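Local coordinates for endoglucanase EG-II (Hypocrea jecorina, PDB 3QR3), which catalyses the endo-hydrolysis of beta-1,4-glucosidic bonds in cellulose, as a family 5 glycoside hydrolase whose catalytic domain is a TIM barrel, at residues A[8-13]-A[293-298]; A[27-32]-A[39-44]. All coordinates share one frame; numbering follows the deposited sequence.

Contact 1 (A[8-13]-A[293-298])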
loop_
_atom_site.group_PDB
_atom_site.type_symbol
_atom_site.label_atom_id
_atom_site.label_comp_id
_atom_site.label_asym_id
_atom_site.label_seq_id
_atom_site.Cartn_x
_atom_site.Cartn_y
_atom_site.Cartn_z
ATOM N N VAL A 8 -7.357 -4.507 -2.933
ATOM C CA VAL A 8 -6.560 -5.434 -2.148
ATOM C C VAL A 8 -5.088 -5.346 -2.533
ATOM O O VAL A 8 -4.733 -4.895 -3.626
ATOM C CB VAL A 8 -7.021 -6.884 -2.352
ATOM C CG1 VAL A 8 -8.528 -7.015 -2.117
ATOM C CG2 VAL A 8 -6.665 -7.329 -3.747
ATOM N N ASN A 9 -4.238 -5.758 -1.605
ATOM C CA ASN A 9 -2.815 -5.903 -1.861
ATOM C C ASN A 9 -2.544 -7.203 -2.606
ATOM O O ASN A 9 -2.988 -8.260 -2.168
ATOM C CB ASN A 9 -2.079 -5.944 -0.534
ATOM C CG ASN A 9 -1.881 -4.566 0.059
ATOM O OD1 ASN A 9 -0.843 -3.957 -0.143
ATOM N ND2 ASN A 9 -2.876 -4.073 0.790
ATOM N N ILE A 10 -1.840 -7.108 -3.734
ATOM C CA ILE A 10 -1.433 -8.266 -4.532
ATOM C C ILE A 10 0.047 -8.488 -4.255
ATOM O O ILE A 10 0.901 -7.934 -4.937
ATOM C CB ILE A 10 -1.642 -7.997 -6.039
ATOM C CG1 ILE A 10 -3.068 -7.483 -6.290
ATOM C CG2 ILE A 10 -1.355 -9.259 -6.867
ATOM C CD1 ILE A 10 -4.155 -8.531 -6.019
ATOM N N ALA A 11 0.336 -9.276 -3.225
ATOM C CA ALA A 11 1.689 -9.385 -2.679
ATOM C C ALA A 11 2.550 -10.444 -3.380
ATOM O O ALA A 11 2.041 -11.290 -4.114
ATOM C CB ALA A 11 1.624 -9.658 -1.166
ATOM N N GLY A 12 3.857 -10.401 -3.129
ATOM C CA GLY A 12 4.775 -11.380 -3.687
ATOM C C GLY A 12 6.117 -10.801 -4.106
ATOM O O GLY A 12 7.176 -11.394 -3.830
ATOM N N PHE A 13 6.097 -9.645 -4.770
ATOM C CA PHE A 13 7.355 -8.970 -5.115
ATOM C C PHE A 13 8.068 -8.519 -3.832
ATOM O O PHE A 13 9.239 -8.103 -3.857
ATOM C CB PHE A 13 7.129 -7.779 -6.052
ATOM C CG PHE A 13 7.087 -8.141 -7.530
ATOM C CD1 PHE A 13 8.250 -8.395 -8.231
ATOM C CD2 PHE A 13 5.882 -8.169 -8.216
ATOM C CE1 PHE A 13 8.216 -8.701 -9.589
ATOM C CE2 PHE A 13 5.835 -8.480 -9.571
ATOM C CZ PHE A 13 7.013 -8.752 -10.256
ATOM N N TRP A 293 -5.416 -6.642 3.077
ATOM C CA TRP A 293 -4.194 -7.459 3.080
ATOM C C TRP A 293 -4.553 -8.894 3.492
ATOM O O TRP A 293 -5.101 -9.102 4.574
ATOM C CB TRP A 293 -3.163 -6.887 4.070
ATOM C CG TRP A 293 -1.845 -7.644 4.069
ATOM C CD1 TRP A 293 -1.543 -8.770 4.788
ATOM C CD2 TRP A 293 -0.667 -7.331 3.307
ATOM N NE1 TRP A 293 -0.257 -9.177 4.517
ATOM C CE2 TRP A 293 0.304 -8.313 3.612
ATOM C CE3 TRP A 293 -0.343 -6.323 2.390
ATOM C CZ2 TRP A 293 1.580 -8.315 3.037
ATOM C CZ3 TRP A 293 0.927 -6.315 1.829
ATOM C CH2 TRP A 293 1.873 -7.312 2.150
ATOM N N GLY A 294 -4.252 -9.887 2.652
ATOM C CA GLY A 294 -3.550 -9.698 1.393
ATOM C C GLY A 294 -3.803 -10.861 0.442
ATOM O O GLY A 294 -4.105 -11.978 0.872
ATOM N N ALA A 295 -3.705 -10.593 -0.857
ATOM C CA ALA A 295 -3.869 -11.631 -1.873
ATOM C C ALA A 295 -2.569 -11.734 -2.679
ATOM O O ALA A 295 -1.486 -11.501 -2.138
ATOM C CB ALA A 295 -5.073 -11.323 -2.778
ATOM N N GLY A 296 -2.665 -12.057 -3.965
ATOM C CA GLY A 296 -1.473 -12.233 -4.773
ATOM C C GLY A 296 -0.882 -13.605 -4.472
ATOM O O GLY A 296 -1.562 -14.620 -4.634
ATOM N N SER A 297 0.364 -13.633 -4.004
ATOM C CA SER A 297 1.091 -14.889 -3.809
ATOM C C SER A 297 0.811 -15.582 -2.471
ATOM O O SER A 297 1.315 -16.673 -2.223
ATOM C CB SER A 297 2.598 -14.685 -4.013
ATOM O OG SER A 297 2.887 -14.383 -5.373
ATOM N N PHE A 298 -0.004 -14.967 -1.621
ATOM C CA PHE A 298 -0.495 -15.661 -0.428
ATOM C C PHE A 298 -1.457 -16.760 -0.860
ATOM O O PHE A 298 -2.184 -16.593 -1.839
ATOM C CB PHE A 298 -1.212 -14.704 0.522
ATOM C CG PHE A 298 -0.299 -13.737 1.229
ATOM C CD1 PHE A 298 0.609 -14.185 2.172
ATOM C CD2 PHE A 298 -0.384 -12.370 0.977
ATOM C CE1 PHE A 298 1.441 -13.300 2.833
ATOM C CE2 PHE A 298 0.434 -11.472 1.637
ATOM C CZ PHE A 298 1.359 -11.936 2.562
#
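Trp293 comes first, with CG anti to its backbone N (chi1 -177°); its side chain and that of Asn9 cross at about a right angle, with amide and indole planes 59° apart and the indole meeting Asn9 by its edge. There Trp293 CE3 lies 3.3 Å from Asn9 CG, near the ring plane. A cis peptide leads into Gly294, and the strand then runs parallel to 8-11, closing the TIM barrel between its first and last strands. Ala295 N gives a 2.8 Å bond to Asn9 O, nearly along the C=O axis. Ala295 O accepts Ala11 N at 3.1 Å, the donor standing above the carbonyl plane. Gly296 has positive phi, and its CA sits 3.6 Å from Ile10 CG2; a CB here would clash with the backbone of Ile10 and Ala11. Ser297 N adds the third rung, 2.9 Å to Ala11 O. Phe298 CE2 then meets the Ala11 methyl at 3.5 Å and stands above one face of the Trp293 indole, toward its rim. Asn9 bonds through OD1 to Arg61 and through ND2 to Gly292 O and Thr259 O; these bonds fix the rotation of the buried amide against which the indole edge packs.

Contact 2 (A[27-32]-A[39-44]). With SO4 (sulfate ion), chain H.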
loop_
_atom_site.group_PDB
_atom_site.type_symbol
_atom_site.label_atom_id
_atom_site.label_comp_id
_atom_site.label_asym_id
_atom_site.label_seq_id
_atom_site.Cartn_x
_atom_site.Cartn_y
_atom_site.Cartn_z
ATOM N N LYS A 27 14.494 -14.338 -2.611
ATOM C CA LYS A 27 13.281 -14.911 -2.026
ATOM C C LYS A 27 11.960 -14.308 -2.516
ATOM O O LYS A 27 10.894 -14.650 -1.988
ATOM C CB LYS A 27 13.346 -14.871 -0.498
ATOM C CG LYS A 27 14.671 -15.377 0.050
ATOM C CD LYS A 27 14.500 -16.336 1.212
ATOM C CE LYS A 27 15.796 -17.096 1.472
ATOM N NZ LYS A 27 15.572 -18.347 2.256
ATOM N N VAL A 28 12.000 -13.426 -3.513
ATOM C CA VAL A 28 10.734 -12.899 -4.047
ATOM C C VAL A 28 9.922 -14.042 -4.654
ATOM O O VAL A 28 10.486 -15.020 -5.130
ATOM C CB VAL A 28 10.939 -11.798 -5.111
ATOM C CG1 VAL A 28 11.635 -10.579 -4.494
ATOM C CG2 VAL A 28 11.728 -12.350 -6.300
ATOM N N TYR A 29 8.600 -13.927 -4.609
ATOM C CA TYR A 29 7.719 -14.922 -5.224
ATOM C C TYR A 29 6.602 -14.122 -5.884
ATOM O O TYR A 29 5.484 -14.065 -5.374
ATOM C CB TYR A 29 7.170 -15.896 -4.167
ATOM C CG TYR A 29 6.406 -17.107 -4.721
ATOM C CD1 TYR A 29 6.855 -17.781 -5.851
ATOM C CD2 TYR A 29 5.270 -17.591 -4.087
ATOM C CE1 TYR A 29 6.173 -18.888 -6.354
ATOM C CE2 TYR A 29 4.579 -18.701 -4.579
ATOM C CZ TYR A 29 5.035 -19.339 -5.718
ATOM O OH TYR A 29 4.374 -20.450 -6.209
ATOM N N PRO A 30 6.921 -13.465 -7.010
ATOM C CA PRO A 30 5.998 -12.490 -7.604
ATOM C C PRO A 30 4.727 -13.144 -8.124
ATOM O O PRO A 30 4.777 -14.273 -8.621
ATOM C CB PRO A 30 6.820 -11.878 -8.749
ATOM C CG PRO A 30 8.284 -12.166 -8.372
ATOM C CD PRO A 30 8.201 -13.529 -7.738
ATOM N N PRO A 31 3.586 -12.446 -7.989
ATOM C CA PRO A 31 2.287 -12.939 -8.461
ATOM C C PRO A 31 2.082 -12.688 -9.963
ATOM O O PRO A 31 1.078 -12.101 -10.367
ATOM C CB PRO A 31 1.285 -12.110 -7.640
ATOM C CG PRO A 31 1.998 -10.809 -7.383
ATOM C CD PRO A 31 3.490 -11.110 -7.365
ATOM N N LEU A 32 3.049 -13.112 -10.766
ATOM C CA LEU A 32 2.912 -13.127 -12.217
ATOM C C LEU A 32 3.009 -14.585 -12.648
ATOM O O LEU A 32 4.039 -15.240 -12.422
ATOM C CB LEU A 32 4.022 -12.326 -12.887
ATOM C CG LEU A 32 3.916 -10.812 -12.793
ATOM C CD1 LEU A 32 5.206 -10.166 -13.265
ATOM C CD2 LEU A 32 2.719 -10.308 -13.610
ATOM N N ASN A 39 5.152 -21.111 -15.772
ATOM C CA ASN A 39 3.731 -20.774 -15.897
ATOM C C ASN A 39 2.878 -21.245 -14.726
ATOM O O ASN A 39 1.691 -21.537 -14.893
ATOM C CB ASN A 39 3.130 -21.298 -17.206
ATOM C CG ASN A 39 1.823 -20.594 -17.567
ATOM O OD1 ASN A 39 1.734 -19.373 -17.497
ATOM N ND2 ASN A 39 0.805 -21.365 -17.944
ATOM N N ASN A 40 3.468 -21.319 -13.538
ATOM C CA ASN A 40 2.678 -21.688 -12.370
ATOM C C ASN A 40 3.053 -20.909 -11.116
ATOM O O ASN A 40 2.867 -21.392 -9.997
ATOM C CB ASN A 40 2.702 -23.201 -12.122
ATOM C CG ASN A 40 4.102 -23.735 -11.951
ATOM O OD1 ASN A 40 5.010 -23.001 -11.549
ATOM N ND2 ASN A 40 4.292 -25.022 -12.256
ATOM N N TYR A 41 3.582 -19.702 -11.298
ATOM C CA TYR A 41 3.641 -18.765 -10.185
ATOM C C TYR A 41 2.210 -18.269 -9.951
ATOM O O TYR A 41 1.341 -18.473 -10.797
ATOM C CB TYR A 41 4.612 -17.605 -10.470
ATOM C CG TYR A 41 6.061 -17.874 -10.076
ATOM C CD1 TYR A 41 6.678 -19.092 -10.365
ATOM C CD2 TYR A 41 6.810 -16.905 -9.424
ATOM C CE1 TYR A 41 8.007 -19.329 -10.007
ATOM C CE2 TYR A 41 8.139 -17.132 -9.063
ATOM C CZ TYR A 41 8.728 -18.348 -9.358
ATOM O OH TYR A 41 10.040 -18.567 -9.001
ATOM N N PRO A 42 1.950 -17.634 -8.796
ATOM C CA PRO A 42 0.591 -17.158 -8.503
ATOM C C PRO A 42 0.092 -16.178 -9.569
ATOM O O PRO A 42 0.887 -15.407 -10.113
ATOM C CB PRO A 42 0.756 -16.472 -7.145
ATOM C CG PRO A 42 1.901 -17.230 -6.517
ATOM C CD PRO A 42 2.855 -17.428 -7.655
ATOM N N ASP A 43 -1.206 -16.234 -9.861
ATOM C CA ASP A 43 -1.790 -15.511 -10.982
ATOM C C ASP A 43 -2.390 -14.178 -10.524
ATOM O O ASP A 43 -3.607 -14.014 -10.463
ATOM C CB ASP A 43 -2.855 -16.381 -11.658
ATOM C CG ASP A 43 -3.393 -15.769 -12.941
ATOM O OD1 ASP A 43 -2.869 -14.735 -13.381
ATOM O OD2 ASP A 43 -4.350 -16.328 -13.515
ATOM N N GLY A 44 -1.523 -13.231 -10.197
ATOM C CA GLY A 44 -1.960 -11.942 -9.683
ATOM C C GLY A 44 -2.840 -11.173 -10.647
ATOM O O GLY A 44 -3.785 -10.503 -10.244
HETATM S S SO4 H . 3.182 -27.833 -14.439
HETATM O O1 SO4 H . 4.628 -27.953 -14.244
HETATM O O2 SO4 H . 2.885 -27.802 -15.867
HETATM O O3 SO4 H . 2.508 -28.969 -13.813
HETATM O O4 SO4 H . 2.675 -26.604 -13.838
HETATM O O HOH W 1 11.495 -16.258 -7.928
HETATM O O HOH W 2 5.513 -21.927 -8.255
#
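Val28 joins through its carbonyl: a water donates to Val28 O and hydrogen-bonds Tyr41 OH at 2.9 Å, lying in the plane of the Tyr41 ring. Tyr29 makes the largest contribution from 27-32. With CG anti to the backbone N (chi1 -171°), its ring reaches between Tyr41 and Pro42. The CD1-CE1 edge is presented to the face of Tyr41, CE1 standing over the centre of that ring, in an edge-to-face pair with centroids 4.8 Å apart and planes inclined at 57°. One face of the Tyr29 ring receives Pro42 CD, a CH-pi contact 3.9 Å from the ring centroid and offset toward the hydroxyl-bearing CZ. Tyr29 OH hydrogen-bonds a second water at 2.8 Å, and that water donates to Asn40 O.

Pro30 lies beside Tyr41, the two side chains pointing the same way, with Pro30 O at the edge of the Tyr41 ring, 3.4 Å from CD2. Pro31 is the centre of an inverse gamma turn, in which Leu32 N makes a weak bond back to Pro30 O. Both segments lie in the loop between strand 5-11 and helix 44-55, the first strand-to-helix connection of the TIM barrel. The turn brings Pro31 O to the start of the helix, where Gly44 N donates to it at 2.8 Å, bent to 131° and from above the carbonyl plane. Asp43 is the N-cap, its OD1 accepting from Gly46 N. A CB on Gly44 would collide with Pro31 O, so the close approach of the turn depends on the bare CA.

Leu32 packs its side chain on Gln88 and Leu89 of helix 80-95, while its carbonyl O meets Tyr41 CB at 3.1 Å. Asn40 ND2 donates at 2.8 Å to O4 of a sulfate probably from the crystallisation liquor; Asn40 OD1 bonds Ser38 OG.

From the N terminus, the chain passes up strand 5-11, whose end belongs to contact 1, and enters the long loop that leads to helix 44-55. Contact 2 closes a short excursion within that loop, pairing 27-32 with 39-44 just before the helix begins. Contact 1 is completed only some 280 residues later, when strand 287-296 arrives beside the first strand, so its span of sequence encloses contact 2 entirely. The two also touch in space: Ser297 OG lies 2.6 Å from Tyr29 O, a probable hydrogen bond, and Gly12 O probably accepts Tyr29 N. Together they join the barrel's closing seam to the loop leading into helix 44-55.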